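PDB 3HVY: cystathionine beta-lyase family protein, YNBB B.subtilis ortholog, which probably acts as a pyridoxal-phosphate-dependent lyase on sulfur-containing amino acids, as in the methionine gamma-lyase family, and may contribute to aluminium resistance. Local coordinates for residues D[94-98]-D[281-286]; D[116-122]-D[149-155]; D[319-323]-D[335-339]. All blocks are in the same frame, centred on the assembly; numbering follows the deposited sequence.

Interaction 1: residues D[94-98]-D[281-286]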
loop_
_atom_site.group_PDB
_atom_site.type_symbol
_atom_site.label_atom_id
_atom_site.label_comp_id
_atom_site.label_asym_id
_atom_site.label_seq_id
_atom_site.Cartn_x
_atom_site.Cartn_y
_atom_site.Cartn_z
ATOM N N VAL D 94 13.252 12.924 7.572
ATOM C CA VAL D 94 12.157 12.933 6.648
ATOM C C VAL D 94 11.283 11.725 6.956
ATOM O O VAL D 94 11.765 10.563 7.003
ATOM C CB VAL D 94 12.674 12.813 5.194
ATOM C CG1 VAL D 94 11.502 13.009 4.198
ATOM C CG2 VAL D 94 13.857 13.752 4.939
ATOM N N ARG D 95 9.994 11.973 7.183
ATOM C CA ARG D 95 9.123 10.907 7.628
ATOM C C ARG D 95 7.731 11.141 7.139
ATOM O O ARG D 95 7.254 12.294 7.071
ATOM C CB ARG D 95 9.053 10.850 9.150
ATOM C CG ARG D 95 10.322 10.461 9.852
ATOM C CD ARG D 95 10.669 9.000 9.632
ATOM N NE ARG D 95 11.835 8.568 10.407
ATOM C CZ ARG D 95 13.097 8.797 10.069
ATOM N NH1 ARG D 95 13.384 9.478 8.979
ATOM N NH2 ARG D 95 14.075 8.351 10.844
ATOM N N PRO D 96 7.030 10.054 6.799
ATOM C CA PRO D 96 5.600 10.138 6.425
ATOM C C PRO D 96 4.735 10.363 7.686
ATOM O O PRO D 96 3.562 10.748 7.621
ATOM C CB PRO D 96 5.328 8.741 5.842
ATOM C CG PRO D 96 6.254 7.855 6.650
ATOM C CD PRO D 96 7.522 8.672 6.763
ATOM N N HIS D 97 5.332 10.142 8.845
ATOM C CA HIS D 97 4.615 10.272 10.107
ATOM C C HIS D 97 4.186 11.689 10.449
ATOM O O HIS D 97 3.322 11.880 11.336
ATOM C CB HIS D 97 5.444 9.706 11.259
ATOM C CG HIS D 97 5.963 8.318 11.007
ATOM N ND1 HIS D 97 5.556 7.220 11.738
ATOM C CD2 HIS D 97 6.856 7.852 10.089
ATOM C CE1 HIS D 97 6.161 6.137 11.264
ATOM N NE2 HIS D 97 6.961 6.492 10.274
ATOM N N PHE D 98 4.820 12.704 9.871
ATOM C CA PHE D 98 4.370 14.063 10.150
ATOM C C PHE D 98 3.005 14.238 9.459
ATOM O O PHE D 98 2.844 13.910 8.284
ATOM C CB PHE D 98 5.311 15.107 9.620
ATOM C CG PHE D 98 6.650 15.198 10.321
ATOM C CD1 PHE D 98 6.775 15.786 11.560
ATOM C CD2 PHE D 98 7.798 14.741 9.678
ATOM C CE1 PHE D 98 7.986 15.923 12.140
ATOM C CE2 PHE D 98 9.040 14.882 10.278
ATOM C CZ PHE D 98 9.130 15.450 11.473
ATOM N N GLY D 281 10.550 3.493 13.492
ATOM C CA GLY D 281 9.532 4.100 12.641
ATOM C C GLY D 281 9.507 3.504 11.264
ATOM O O GLY D 281 10.203 4.008 10.399
ATOM N N SER D 282 8.687 2.463 11.057
ATOM C CA SER D 282 8.557 1.918 9.719
ATOM C C SER D 282 7.776 2.922 8.844
ATOM O O SER D 282 7.138 3.851 9.359
ATOM C CB SER D 282 7.895 0.552 9.724
ATOM O OG SER D 282 6.695 0.630 10.439
ATOM N N THR D 283 7.791 2.678 7.533
ATOM C CA THR D 283 7.429 3.724 6.584
ATOM C C THR D 283 6.332 3.348 5.600
ATOM O O THR D 283 6.163 3.977 4.576
ATOM C CB THR D 283 8.679 4.270 5.897
ATOM O OG1 THR D 283 9.426 3.185 5.311
ATOM C CG2 THR D 283 9.560 4.972 6.951
ATOM N N PHE D 284 5.551 2.334 5.945
ATOM C CA PHE D 284 4.303 2.055 5.228
ATOM C C PHE D 284 4.404 1.808 3.721
ATOM O O PHE D 284 3.401 1.887 3.046
ATOM C CB PHE D 284 3.301 3.184 5.502
ATOM C CG PHE D 284 3.206 3.573 6.955
ATOM C CD1 PHE D 284 2.548 2.758 7.855
ATOM C CD2 PHE D 284 3.801 4.724 7.412
ATOM C CE1 PHE D 284 2.460 3.120 9.203
ATOM C CE2 PHE D 284 3.727 5.087 8.762
ATOM C CZ PHE D 284 3.058 4.259 9.658
ATOM N N GLY D 285 5.589 1.478 3.210
ATOM C CA GLY D 285 5.818 1.303 1.782
ATOM C C GLY D 285 5.864 2.603 0.967
ATOM O O GLY D 285 5.834 2.562 -0.252
ATOM N N VAL D 286 5.952 3.765 1.615
ATOM C CA VAL D 286 5.985 5.027 0.871
ATOM C C VAL D 286 7.340 5.425 0.260
ATOM O O VAL D 286 7.418 6.430 -0.449
ATOM C CB VAL D 286 5.427 6.214 1.707
ATOM C CG1 VAL D 286 4.093 5.831 2.278
ATOM C CG2 VAL D 286 6.429 6.701 2.816
#
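Two tight turns meet here without any shared sheet: a type I turn runs from R95 to F98 as the chain leaves strand 91-95, and a type I' turn from T283 to V286 is closed by the hydrogen bond from V286 N to T283 O (3.0 Å). The backbones stay well apart, P96 CA lying 6.7 Å from T283 CA, so side chains fill the gap. P96 packs its ring on the second turn, with CB 3.8 Å from V286 CG2 and CG 4.0 Å from F284 CD2. H97 supplies the polar link, a weak hydrogen bond from NE2 to S282 O (2.8 Å, bent to 125°), while F284 CE2 lies over one face of its ring, 3.6 Å from H97 CE1; the two ring planes meet obliquely at 48°. G281, with phi at 138°, has backbone angles that would jam a CB against the preceding carbonyl. The contact lies at a subunit interface, where F284 stacks on F284 of the second subunit. Within its own chain, R95 forms a salt bridge with D80 of helix 74-87, T283 OG1 hydrogen-bonds D73 just before that helix, and V94 packs between that helix and strand 255-259; the 281-286 segment leads straight into helix 287-317.

Interaction 2: residues D[116-122]-D[149-155]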
loop_
_atom_site.group_PDB
_atom_site.type_symbol
_atom_site.label_atom_id
_atom_site.label_comp_id
_atom_site.label_asym_id
_atom_site.label_seq_id
_atom_site.Cartn_x
_atom_site.Cartn_y
_atom_site.Cartn_z
ATOM N N ASN D 116 11.828 28.271 30.606
ATOM C CA ASN D 116 12.603 29.480 30.876
ATOM C C ASN D 116 13.413 29.947 29.684
ATOM O O ASN D 116 14.019 31.014 29.765
ATOM C CB ASN D 116 13.499 29.385 32.112
ATOM C CG ASN D 116 12.733 29.031 33.333
ATOM O OD1 ASN D 116 11.655 29.557 33.571
ATOM N ND2 ASN D 116 13.264 28.099 34.105
ATOM N N ASP D 117 13.410 29.175 28.591
ATOM C CA ASP D 117 13.999 29.622 27.350
ATOM C C ASP D 117 13.017 30.587 26.681
ATOM O O ASP D 117 11.816 30.541 26.932
ATOM C CB ASP D 117 14.211 28.490 26.352
ATOM C CG ASP D 117 15.364 27.577 26.680
ATOM O OD1 ASP D 117 16.143 27.867 27.586
ATOM O OD2 ASP D 117 15.525 26.578 25.939
ATOM N N THR D 118 13.548 31.491 25.863
ATOM C CA THR D 118 12.721 32.359 25.031
ATOM C C THR D 118 12.892 32.067 23.551
ATOM O O THR D 118 14.013 31.893 23.070
ATOM C CB THR D 118 13.011 33.819 25.269
ATOM O OG1 THR D 118 12.831 34.123 26.652
ATOM C CG2 THR D 118 12.076 34.683 24.414
HETATM N N MSE D 119 11.762 31.992 22.847
HETATM C CA MSE D 119 11.686 31.871 21.390
HETATM C C MSE D 119 11.329 33.257 20.837
HETATM O O MSE D 119 10.466 33.948 21.383
HETATM C CB MSE D 119 10.572 30.898 20.987
HETATM C CG MSE D 119 10.296 30.851 19.525
HETATM SE SE MSE D 119 8.701 29.767 19.100
HETATM C CE MSE D 119 8.542 30.285 17.189
HETATM N N MSE D 120 11.970 33.656 19.741
HETATM C CA MSE D 120 11.704 34.974 19.197
HETATM C C MSE D 120 11.458 34.916 17.720
HETATM O O MSE D 120 12.317 34.438 16.954
HETATM C CB MSE D 120 12.835 35.966 19.528
HETATM C CG MSE D 120 12.568 37.422 18.992
HETATM SE SE MSE D 120 13.826 38.763 19.575
HETATM C CE MSE D 120 15.405 37.984 18.722
ATOM N N SER D 121 10.262 35.349 17.330
ATOM C CA SER D 121 9.877 35.427 15.929
ATOM C C SER D 121 10.289 36.818 15.428
ATOM O O SER D 121 9.985 37.832 16.069
ATOM C CB SER D 121 8.367 35.240 15.731
ATOM O OG SER D 121 7.986 33.902 15.941
ATOM N N ILE D 122 10.966 36.872 14.298
ATOM C CA ILE D 122 11.459 38.145 13.818
ATOM C C ILE D 122 10.818 38.714 12.529
ATOM O O ILE D 122 11.151 39.835 12.131
ATOM C CB ILE D 122 12.981 38.200 13.765
ATOM C CG1 ILE D 122 13.522 37.241 12.697
ATOM C CG2 ILE D 122 13.593 37.960 15.184
ATOM C CD1 ILE D 122 15.045 37.460 12.376
ATOM N N GLY D 149 6.468 26.608 29.897
ATOM C CA GLY D 149 7.398 27.577 30.461
ATOM C C GLY D 149 8.270 28.300 29.465
ATOM O O GLY D 149 9.200 29.016 29.862
ATOM N N VAL D 150 7.979 28.131 28.189
ATOM C CA VAL D 150 8.786 28.775 27.152
ATOM C C VAL D 150 8.202 30.166 26.894
ATOM O O VAL D 150 7.023 30.309 26.603
ATOM C CB VAL D 150 8.877 27.935 25.908
ATOM C CG1 VAL D 150 9.726 28.640 24.818
ATOM C CG2 VAL D 150 9.448 26.573 26.279
ATOM N N LYS D 151 9.040 31.181 27.044
ATOM C CA LYS D 151 8.649 32.568 26.811
ATOM C C LYS D 151 8.717 32.870 25.318
ATOM O O LYS D 151 9.435 32.189 24.563
ATOM C CB LYS D 151 9.569 33.496 27.612
ATOM C CG LYS D 151 9.476 33.285 29.116
ATOM C CD LYS D 151 10.559 34.065 29.884
ATOM C CE LYS D 151 10.281 34.155 31.395
ATOM N NZ LYS D 151 10.451 32.902 32.175
ATOM N N TYR D 152 7.948 33.873 24.894
ATOM C CA TYR D 152 7.823 34.232 23.490
ATOM C C TYR D 152 7.973 35.722 23.257
ATOM O O TYR D 152 7.418 36.506 23.988
ATOM C CB TYR D 152 6.470 33.812 22.960
ATOM C CG TYR D 152 6.276 34.093 21.489
ATOM C CD1 TYR D 152 7.028 33.441 20.558
ATOM C CD2 TYR D 152 5.284 34.964 21.023
ATOM C CE1 TYR D 152 6.871 33.684 19.230
ATOM C CE2 TYR D 152 5.099 35.187 19.659
ATOM C CZ TYR D 152 5.903 34.533 18.763
ATOM O OH TYR D 152 5.771 34.688 17.369
ATOM N N LYS D 153 8.784 36.100 22.278
ATOM C CA LYS D 153 8.847 37.491 21.855
ATOM C C LYS D 153 8.618 37.503 20.369
ATOM O O LYS D 153 9.032 36.576 19.671
ATOM C CB LYS D 153 10.190 38.164 22.151
ATOM C CG LYS D 153 10.447 38.385 23.590
ATOM C CD LYS D 153 11.858 38.934 23.915
ATOM C CE LYS D 153 11.871 39.522 25.348
ATOM N NZ LYS D 153 13.201 39.997 25.851
HETATM N N MSE D 154 8.033 38.594 19.886
HETATM C CA MSE D 154 7.815 38.761 18.484
HETATM C C MSE D 154 8.195 40.169 18.033
HETATM O O MSE D 154 7.840 41.162 18.674
HETATM C CB MSE D 154 6.369 38.414 18.197
HETATM C CG MSE D 154 6.104 38.395 16.739
HETATM SE SE MSE D 154 4.909 39.819 16.381
HETATM C CE MSE D 154 3.597 38.486 16.830
ATOM N N VAL D 155 8.977 40.258 16.964
ATOM C CA VAL D 155 9.485 41.549 16.483
ATOM C C VAL D 155 8.671 41.870 15.231
ATOM O O VAL D 155 8.726 41.154 14.229
ATOM C CB VAL D 155 11.020 41.564 16.184
ATOM C CG1 VAL D 155 11.526 42.984 15.774
ATOM C CG2 VAL D 155 11.873 41.031 17.398
#
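Strands 118-121 and 151-154 are parallel neighbours at one end of the mixed seven-stranded sheet, joined in a beta-alpha-beta unit through the short helix 131-134, in the large-domain architecture of fold-type I pyridoxal-phosphate enzymes. Their axes approach to 4.6 Å at 20°. Backbone hydrogen bonds alternate in direction: K151 N to D117 O (2.9 Å), M119 N to K151 O (2.9 Å), K153 N to M119 O (2.9 Å), S121 N to K153 O (2.9 Å) and V155 N to S121 O (2.8 Å). A further bond, N116 N to G149 O (2.8 Å), extends the pairing before the strands begin. CA-H...O contacts accompany this ladder, the shortest from M120 CA to K153 O (3.2 Å). Apolar contacts occupy both faces. On the face of T118, M120, K151 and K153, SE of selenomethionine M120 reaches V155 CG2 at 3.7 Å and T118 CG2 meets K153 CG at 4.1 Å; the amine of K153 turns to D174 and E170. The other face carries M119, S121, Y152 and M154, where SE of selenomethionine M119 lies 4.3 Å from Y152 CD1 in an oblique Met-aromatic contact. Strand 177-183 flanks strand 118-121 on its far edge, and H181 ND1 hydrogen-bonds S121 OG. That same hydroxyl, S121 OG, also shares a hydrogen bond with Y152 OH at 2.8 Å, near the plane of the tyrosine ring.

Interaction 3: residues D[319-323]-D[335-339]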
loop_
_atom_site.group_PDB
_atom_site.type_symbol
_atom_site.label_atom_id
_atom_site.label_comp_id
_atom_site.label_asym_id
_atom_site.label_seq_id
_atom_site.Cartn_x
_atom_site.Cartn_y
_atom_site.Cartn_z
ATOM N N GLY D 319 -6.035 44.631 -14.790
ATOM C CA GLY D 319 -6.266 45.786 -13.930
ATOM C C GLY D 319 -5.976 45.590 -12.451
ATOM O O GLY D 319 -6.070 46.529 -11.700
ATOM N N PHE D 320 -5.582 44.389 -12.028
ATOM C CA PHE D 320 -5.413 44.117 -10.617
ATOM C C PHE D 320 -4.005 44.378 -10.097
ATOM O O PHE D 320 -2.997 44.099 -10.790
ATOM C CB PHE D 320 -5.792 42.662 -10.326
ATOM C CG PHE D 320 -7.239 42.337 -10.590
ATOM C CD1 PHE D 320 -8.216 42.630 -9.626
ATOM C CD2 PHE D 320 -7.635 41.775 -11.788
ATOM C CE1 PHE D 320 -9.536 42.323 -9.841
ATOM C CE2 PHE D 320 -8.966 41.484 -12.029
ATOM C CZ PHE D 320 -9.923 41.749 -11.073
ATOM N N ASP D 321 -3.952 44.880 -8.853
ATOM C CA ASP D 321 -2.699 44.955 -8.108
ATOM C C ASP D 321 -2.411 43.522 -7.647
ATOM O O ASP D 321 -3.301 42.844 -7.127
ATOM C CB ASP D 321 -2.828 45.905 -6.915
ATOM C CG ASP D 321 -1.458 46.392 -6.392
ATOM O OD1 ASP D 321 -1.446 47.180 -5.421
ATOM O OD2 ASP D 321 -0.409 45.986 -6.972
ATOM N N VAL D 322 -1.197 43.045 -7.894
ATOM C CA VAL D 322 -0.783 41.681 -7.539
ATOM C C VAL D 322 0.503 41.775 -6.749
ATOM O O VAL D 322 1.219 42.792 -6.801
ATOM C CB VAL D 322 -0.589 40.795 -8.802
ATOM C CG1 VAL D 322 -1.845 40.839 -9.655
ATOM C CG2 VAL D 322 0.639 41.237 -9.646
ATOM N N LEU D 323 0.827 40.704 -6.022
ATOM C CA LEU D 323 2.075 40.652 -5.301
ATOM C C LEU D 323 2.506 39.225 -5.097
ATOM O O LEU D 323 1.725 38.425 -4.597
ATOM C CB LEU D 323 1.923 41.324 -3.963
ATOM C CG LEU D 323 3.230 41.671 -3.267
ATOM C CD1 LEU D 323 3.915 42.831 -4.050
ATOM C CD2 LEU D 323 2.907 42.087 -1.859
ATOM N N GLN D 335 1.178 33.363 -5.042
ATOM C CA GLN D 335 0.834 34.563 -5.762
ATOM C C GLN D 335 -0.391 35.139 -5.106
ATOM O O GLN D 335 -1.381 34.433 -4.955
ATOM C CB GLN D 335 0.449 34.284 -7.211
ATOM C CG GLN D 335 0.208 35.549 -8.043
ATOM C CD GLN D 335 1.406 36.493 -8.021
ATOM O OE1 GLN D 335 2.513 36.071 -8.308
ATOM N NE2 GLN D 335 1.177 37.780 -7.707
ATOM N N ALA D 336 -0.333 36.426 -4.783
ATOM C CA ALA D 336 -1.460 37.181 -4.195
ATOM C C ALA D 336 -2.056 38.136 -5.237
ATOM O O ALA D 336 -1.335 38.670 -6.084
ATOM C CB ALA D 336 -1.005 37.949 -2.903
ATOM N N ILE D 337 -3.371 38.328 -5.176
ATOM C CA ILE D 337 -4.092 39.167 -6.105
ATOM C C ILE D 337 -5.077 40.017 -5.253
ATOM O O ILE D 337 -5.858 39.448 -4.497
ATOM C CB ILE D 337 -4.933 38.326 -7.089
ATOM C CG1 ILE D 337 -4.099 37.203 -7.769
ATOM C CG2 ILE D 337 -5.662 39.255 -8.120
ATOM C CD1 ILE D 337 -4.960 36.179 -8.519
ATOM N N LYS D 338 -4.998 41.341 -5.336
ATOM C CA LYS D 338 -5.924 42.223 -4.592
ATOM C C LYS D 338 -7.173 42.466 -5.447
ATOM O O LYS D 338 -7.180 43.286 -6.339
ATOM C CB LYS D 338 -5.231 43.519 -4.226
ATOM C CG LYS D 338 -6.006 44.434 -3.297
ATOM C CD LYS D 338 -5.234 45.694 -2.919
ATOM C CE LYS D 338 -3.969 45.373 -2.092
ATOM N NZ LYS D 338 -3.297 46.574 -1.496
ATOM N N PHE D 339 -8.234 41.726 -5.171
ATOM C CA PHE D 339 -9.453 41.846 -5.975
ATOM C C PHE D 339 -10.224 43.142 -5.674
ATOM O O PHE D 339 -10.885 43.671 -6.555
ATOM C CB PHE D 339 -10.327 40.597 -5.806
ATOM C CG PHE D 339 -9.734 39.364 -6.415
ATOM C CD1 PHE D 339 -9.876 39.113 -7.768
ATOM C CD2 PHE D 339 -8.987 38.498 -5.656
ATOM C CE1 PHE D 339 -9.327 38.012 -8.332
ATOM C CE2 PHE D 339 -8.441 37.375 -6.202
ATOM C CZ PHE D 339 -8.609 37.130 -7.546
HETATM O O HOH W 1 -6.259 45.591 -7.471
#
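Three direct backbone hydrogen bonds tie edge strand 321-323 to strand 334-338. L323 and A336 form a reciprocal pair, L323 N giving to A336 O (3.0 Å) and A336 N to L323 O (2.9 Å); K338 N gives to D321 O (2.9 Å). Between them V322 and I337 are a non-hydrogen-bonded pair, their CA atoms 4.4 Å apart. Toward F320 the strands diverge and a water bridges them, accepting from D321 N at 2.8 Å and donating to K338 O at 2.7 Å. A336 O takes a second bond from Q335 NE2 (3.1 Å) as that side chain reaches across toward strand 321-323; Q335 NE2 also serves P324 O, and its OE1 is met by R330. D321 OD1 and K338 NZ, 4.4 Å apart, are too distant for a salt bridge: D321 pairs through OD2 with K325, and K338 makes a cation-pi contact with W190. F320 supplies apolar contacts: the edge of F339 points at the face of its ring (centroids 5.4 Å apart, planes at 64°), and F320 CB touches I337 CG2 at 4.1 Å. G319 ends helix 287-317 in a Schellman motif, just ahead of F320. Strand 402-406 adjoins strand 334-338 on its other edge, making this a beta hairpin at the margin of the antiparallel five-stranded sheet.

In the fold
Interactions 1 and 2 both reach the mixed seven-stranded sheet, the former at strand 91-95 and the latter at strand 151-154, its two outermost strands within the chain; their centres lie about 31 Å apart. Interaction 3 belongs to the separate antiparallel sheet, across the chain's centre from interaction 1, with about 39 Å between centres. Chemistry follows place. The buried turns of interaction 1 rely on proline and aromatic packing plus one weak hydrogen bond, beside a second subunit. Interactions 2 and 3 are partly buried and built on backbone ladders, parallel in one and antiparallel in the other, each with a lysine engaged from outside the pair; a bridging water also joins the strands in interaction 3.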